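Local coordinates for protein molybdopterin adenylyltransferase (Helicobacter pylori, PDB 4XCW) that probably adenylylates molybdopterin with ATP during molybdenum cofactor biosynthesis, at residues 5-16 and 40-51. Numbering follows the deposited sequence.
Sequences TIHIGVLSASDR and NPLEFHYEIVAD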
loop_
_atom_site.group_PDB
_atom_site.type_symbol
_atom_site.label_atom_id
_atom_site.label_comp_id
_atom_site.label_asym_id
_atom_site.label_seq_id
_atom_site.Cartn_x
_atom_site.Cartn_y
_atom_site.Cartn_z
ATOM N N THR B 5 12.591 3.536 31.375
ATOM C CA THR B 5 11.138 3.523 31.390
ATOM C C THR B 5 10.609 3.749 29.986
ATOM O O THR B 5 11.046 4.664 29.282
ATOM C CB THR B 5 10.571 4.595 32.329
ATOM O OG1 THR B 5 11.096 4.394 33.645
ATOM C CG2 THR B 5 9.049 4.515 32.370
ATOM N N ILE B 6 9.680 2.901 29.570
ATOM C CA ILE B 6 9.046 3.071 28.272
ATOM C C ILE B 6 7.693 3.723 28.487
ATOM O O ILE B 6 6.865 3.218 29.247
ATOM C CB ILE B 6 8.882 1.737 27.525
ATOM C CG1 ILE B 6 10.240 1.044 27.378
ATOM C CG2 ILE B 6 8.241 1.962 26.152
ATOM C CD1 ILE B 6 11.265 1.848 26.599
ATOM N N HIS B 7 7.486 4.865 27.844
ATOM C CA HIS B 7 6.203 5.543 27.904
ATOM C C HIS B 7 5.352 5.139 26.713
ATOM O O HIS B 7 5.799 5.182 25.565
ATOM C CB HIS B 7 6.401 7.057 27.960
ATOM C CG HIS B 7 6.965 7.529 29.259
ATOM N ND1 HIS B 7 6.171 7.898 30.326
ATOM C CD2 HIS B 7 8.244 7.667 29.682
ATOM C CE1 HIS B 7 6.935 8.255 31.338
ATOM N NE2 HIS B 7 8.199 8.124 30.973
ATOM N N ILE B 8 4.128 4.709 27.002
ATOM C CA ILE B 8 3.250 4.166 25.975
ATOM C C ILE B 8 1.898 4.861 25.977
ATOM O O ILE B 8 1.214 4.898 26.999
ATOM C CB ILE B 8 3.036 2.654 26.167
ATOM C CG1 ILE B 8 4.369 1.919 26.033
ATOM C CG2 ILE B 8 2.045 2.117 25.141
ATOM C CD1 ILE B 8 4.250 0.418 26.151
ATOM N N GLY B 9 1.528 5.423 24.833
ATOM C CA GLY B 9 0.228 6.050 24.679
ATOM C C GLY B 9 -0.812 5.047 24.220
ATOM O O GLY B 9 -0.548 4.215 23.354
ATOM N N VAL B 10 -1.995 5.108 24.822
ATOM C CA VAL B 10 -3.106 4.256 24.411
ATOM C C VAL B 10 -4.307 5.155 24.169
ATOM O O VAL B 10 -4.864 5.724 25.105
ATOM C CB VAL B 10 -3.439 3.191 25.462
ATOM C CG1 VAL B 10 -4.526 2.236 24.945
ATOM C CG2 VAL B 10 -2.187 2.420 25.840
ATOM N N LEU B 11 -4.696 5.284 22.908
ATOM C CA LEU B 11 -5.767 6.183 22.522
ATOM C C LEU B 11 -6.995 5.422 22.034
ATOM O O LEU B 11 -6.955 4.795 20.982
ATOM C CB LEU B 11 -5.276 7.137 21.435
ATOM C CG LEU B 11 -6.265 8.231 21.054
ATOM C CD1 LEU B 11 -6.663 8.954 22.313
ATOM C CD2 LEU B 11 -5.653 9.193 20.049
ATOM N N SER B 12 -8.083 5.480 22.796
ATOM C CA SER B 12 -9.334 4.869 22.361
ATOM C C SER B 12 -10.215 5.910 21.691
ATOM O O SER B 12 -10.616 6.887 22.320
ATOM C CB SER B 12 -10.074 4.230 23.537
ATOM O OG SER B 12 -11.353 3.769 23.126
ATOM N N ALA B 13 -10.494 5.709 20.407
ATOM C CA ALA B 13 -11.377 6.595 19.662
ATOM C C ALA B 13 -12.788 6.053 19.746
ATOM O O ALA B 13 -13.059 4.948 19.274
ATOM C CB ALA B 13 -10.936 6.716 18.214
ATOM N N SER B 14 -13.684 6.827 20.345
ATOM C CA SER B 14 -15.034 6.341 20.615
ATOM C C SER B 14 -16.003 7.477 20.913
ATOM O O SER B 14 -15.669 8.409 21.639
ATOM C CB SER B 14 -15.009 5.360 21.788
ATOM O OG SER B 14 -16.321 4.997 22.187
ATOM N N ASP B 15 -17.207 7.391 20.354
ATOM C CA ASP B 15 -18.239 8.382 20.631
ATOM C C ASP B 15 -18.986 8.033 21.916
ATOM O O ASP B 15 -19.858 8.783 22.359
ATOM C CB ASP B 15 -19.219 8.489 19.458
ATOM C CG ASP B 15 -18.614 9.192 18.252
ATOM O OD1 ASP B 15 -17.719 10.043 18.444
ATOM O OD2 ASP B 15 -19.042 8.900 17.112
ATOM N N ARG B 16 -18.630 6.891 22.503
ATOM C CA ARG B 16 -19.257 6.382 23.727
ATOM C C ARG B 16 -20.774 6.277 23.612
ATOM O O ARG B 16 -21.508 6.683 24.516
ATOM C CB ARG B 16 -18.885 7.259 24.924
ATOM C CG ARG B 16 -17.613 6.819 25.627
ATOM C CD ARG B 16 -16.886 7.990 26.253
ATOM N NE ARG B 16 -16.339 8.887 25.241
ATOM C CZ ARG B 16 -16.689 10.160 25.100
ATOM N NH1 ARG B 16 -17.592 10.695 25.912
ATOM N NH2 ARG B 16 -16.135 10.899 24.148
ATOM N N ASN B 40 10.809 -3.667 30.596
ATOM C CA ASN B 40 10.978 -2.308 31.109
ATOM C C ASN B 40 9.898 -1.920 32.101
ATOM O O ASN B 40 8.776 -2.413 32.016
ATOM C CB ASN B 40 10.958 -1.288 29.965
ATOM C CG ASN B 40 11.953 -1.608 28.875
ATOM O OD1 ASN B 40 11.752 -2.535 28.096
ATOM N ND2 ASN B 40 13.033 -0.831 28.808
ATOM N N PRO B 41 10.232 -1.027 33.044
ATOM C CA PRO B 41 9.148 -0.331 33.736
ATOM C C PRO B 41 8.308 0.424 32.713
ATOM O O PRO B 41 8.852 1.120 31.849
ATOM C CB PRO B 41 9.878 0.622 34.692
ATOM C CG PRO B 41 11.305 0.652 34.223
ATOM C CD PRO B 41 11.559 -0.663 33.565
ATOM N N LEU B 42 6.993 0.269 32.787
ATOM C CA LEU B 42 6.118 0.874 31.799
ATOM C C LEU B 42 5.229 1.937 32.423
ATOM O O LEU B 42 4.757 1.788 33.551
ATOM C CB LEU B 42 5.258 -0.196 31.126
ATOM C CG LEU B 42 6.015 -1.349 30.470
ATOM C CD1 LEU B 42 5.043 -2.358 29.876
ATOM C CD2 LEU B 42 6.961 -0.820 29.410
ATOM N N GLU B 43 5.014 3.018 31.684
ATOM C CA GLU B 43 4.039 4.021 32.080
ATOM C C GLU B 43 3.064 4.216 30.935
ATOM O O GLU B 43 3.458 4.575 29.825
ATOM C CB GLU B 43 4.715 5.342 32.465
ATOM C CG GLU B 43 5.621 5.227 33.685
ATOM C CD GLU B 43 5.916 6.564 34.343
ATOM O OE1 GLU B 43 5.269 7.569 33.974
ATOM O OE2 GLU B 43 6.794 6.606 35.232
ATOM N N PHE B 44 1.790 3.953 31.207
ATOM C CA PHE B 44 0.761 4.039 30.188
ATOM C C PHE B 44 -0.002 5.356 30.252
ATOM O O PHE B 44 -0.404 5.805 31.325
ATOM C CB PHE B 44 -0.212 2.867 30.317
ATOM C CG PHE B 44 0.364 1.550 29.877
ATOM C CD1 PHE B 44 0.431 1.228 28.533
ATOM C CD2 PHE B 44 0.828 0.633 30.805
ATOM C CE1 PHE B 44 0.957 0.016 28.122
ATOM C CE2 PHE B 44 1.352 -0.581 30.397
ATOM C CZ PHE B 44 1.417 -0.887 29.054
ATOM N N HIS B 45 -0.196 5.967 29.088
ATOM C CA HIS B 45 -0.944 7.211 28.984
ATOM C C HIS B 45 -2.215 6.963 28.190
ATOM O O HIS B 45 -2.193 6.973 26.962
ATOM C CB HIS B 45 -0.097 8.294 28.317
ATOM C CG HIS B 45 1.182 8.576 29.038
ATOM N ND1 HIS B 45 1.267 9.477 30.079
ATOM C CD2 HIS B 45 2.426 8.067 28.879
ATOM C CE1 HIS B 45 2.509 9.514 30.523
ATOM N NE2 HIS B 45 3.234 8.669 29.813
ATOM N N TYR B 46 -3.313 6.739 28.903
ATOM C CA TYR B 46 -4.559 6.313 28.280
ATOM C C TYR B 46 -5.561 7.455 28.191
ATOM O O TYR B 46 -5.740 8.206 29.146
ATOM C CB TYR B 46 -5.163 5.146 29.064
ATOM C CG TYR B 46 -6.549 4.731 28.615
ATOM C CD1 TYR B 46 -6.737 4.046 27.420
ATOM C CD2 TYR B 46 -7.667 5.007 29.394
ATOM C CE1 TYR B 46 -8.001 3.655 27.010
ATOM C CE2 TYR B 46 -8.935 4.618 28.993
ATOM C CZ TYR B 46 -9.094 3.943 27.798
ATOM O OH TYR B 46 -10.348 3.550 27.391
ATOM N N GLU B 47 -6.206 7.580 27.037
ATOM C CA GLU B 47 -7.226 8.599 26.829
ATOM C C GLU B 47 -8.331 8.075 25.930
ATOM O O GLU B 47 -8.063 7.385 24.948
ATOM C CB GLU B 47 -6.626 9.862 26.207
ATOM C CG GLU B 47 -5.851 10.732 27.168
ATOM C CD GLU B 47 -5.522 12.090 26.580
ATOM O OE1 GLU B 47 -4.909 12.910 27.297
ATOM O OE2 GLU B 47 -5.877 12.337 25.408
ATOM N N ILE B 48 -9.567 8.405 26.279
ATOM C CA ILE B 48 -10.709 8.143 25.418
ATOM C C ILE B 48 -11.054 9.433 24.693
ATOM O O ILE B 48 -11.280 10.461 25.325
ATOM C CB ILE B 48 -11.935 7.648 26.209
ATOM C CG1 ILE B 48 -11.550 6.482 27.117
ATOM C CG2 ILE B 48 -13.060 7.248 25.260
ATOM C CD1 ILE B 48 -12.724 5.886 27.879
ATOM N N VAL B 49 -11.089 9.378 23.370
ATOM C CA VAL B 49 -11.334 10.569 22.566
ATOM C C VAL B 49 -12.466 10.332 21.566
ATOM O O VAL B 49 -12.555 9.264 20.961
ATOM C CB VAL B 49 -10.042 11.000 21.833
ATOM C CG1 VAL B 49 -10.308 12.136 20.858
ATOM C CG2 VAL B 49 -9.000 11.421 22.848
ATOM N N ALA B 50 -13.339 11.324 21.415
ATOM C CA ALA B 50 -14.444 11.238 20.463
ATOM C C ALA B 50 -13.940 11.092 19.026
ATOM O O ALA B 50 -12.799 11.434 18.717
ATOM C CB ALA B 50 -15.340 12.461 20.587
ATOM N N ASP B 51 -14.798 10.577 18.149
ATOM C CA ASP B 51 -14.441 10.397 16.743
ATOM C C ASP B 51 -14.407 11.724 15.995
ATOM O O ASP B 51 -15.065 11.878 14.964
ATOM C CB ASP B 51 -15.428 9.453 16.050
ATOM C CG ASP B 51 -15.154 7.999 16.353
ATOM O OD1 ASP B 51 -13.978 7.583 16.270
ATOM O OD2 ASP B 51 -16.116 7.268 16.663
HETATM O O HOH W 1 -14.486 4.552 16.915
#
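I6 and L42 begin the parallel pairing of strands 6-13 and 42-49, the two strands of a beta-alpha-beta unit whose crossover is helix 25-37. Parallel pairing follows from the 18° between the segment axes and from nine backbone hydrogen bonds, running from I6 N to P41 O through to S14 N to V49 O. In the middle, H45 N reaches I8 O at 2.7 Å, and H45 O in turn accepts from V10 N.

On the face bearing H7 and H45 the imidazoles meet rim to rim, planes 25° apart. H7 ND1 and H45 NE2 are hydrogen-bonded at 3.1 Å, either being a possible donor. E43 lies alongside H7, its OE1 3.2 Å from H7 CE1. Farther along, L11 CD1 presses on V49 CG2 at 3.4 Å, tighter than usual for carbons; L11 has a second conformer, which makes the strain doubtful.

The opposite face is largely apolar. F44 lies side by side with I8, CD1 3.8 Å from I8 CB, and V10 CG2 also meets this ring. With CG anti to the backbone N (chi1 173°), Y46 sets its CD1 3.8 Å from V10 CG1 and its hydroxyl near S12 CB.

Beyond the strands, D51 N donates to D15 OD1 at 3.0 Å. D15 OD2 lies near D51 OD2, a pair of like charges that the salt bridge from R83 to D15 OD2 would probably ease.

Helix 25-37 covers the I8, V10 and F44 face, whereas helix 53-66 packs on L11, A13 and V49. Strand 42-49 is outermost within this chain, and strand 6-13 pairs on its other edge with strand 71-75.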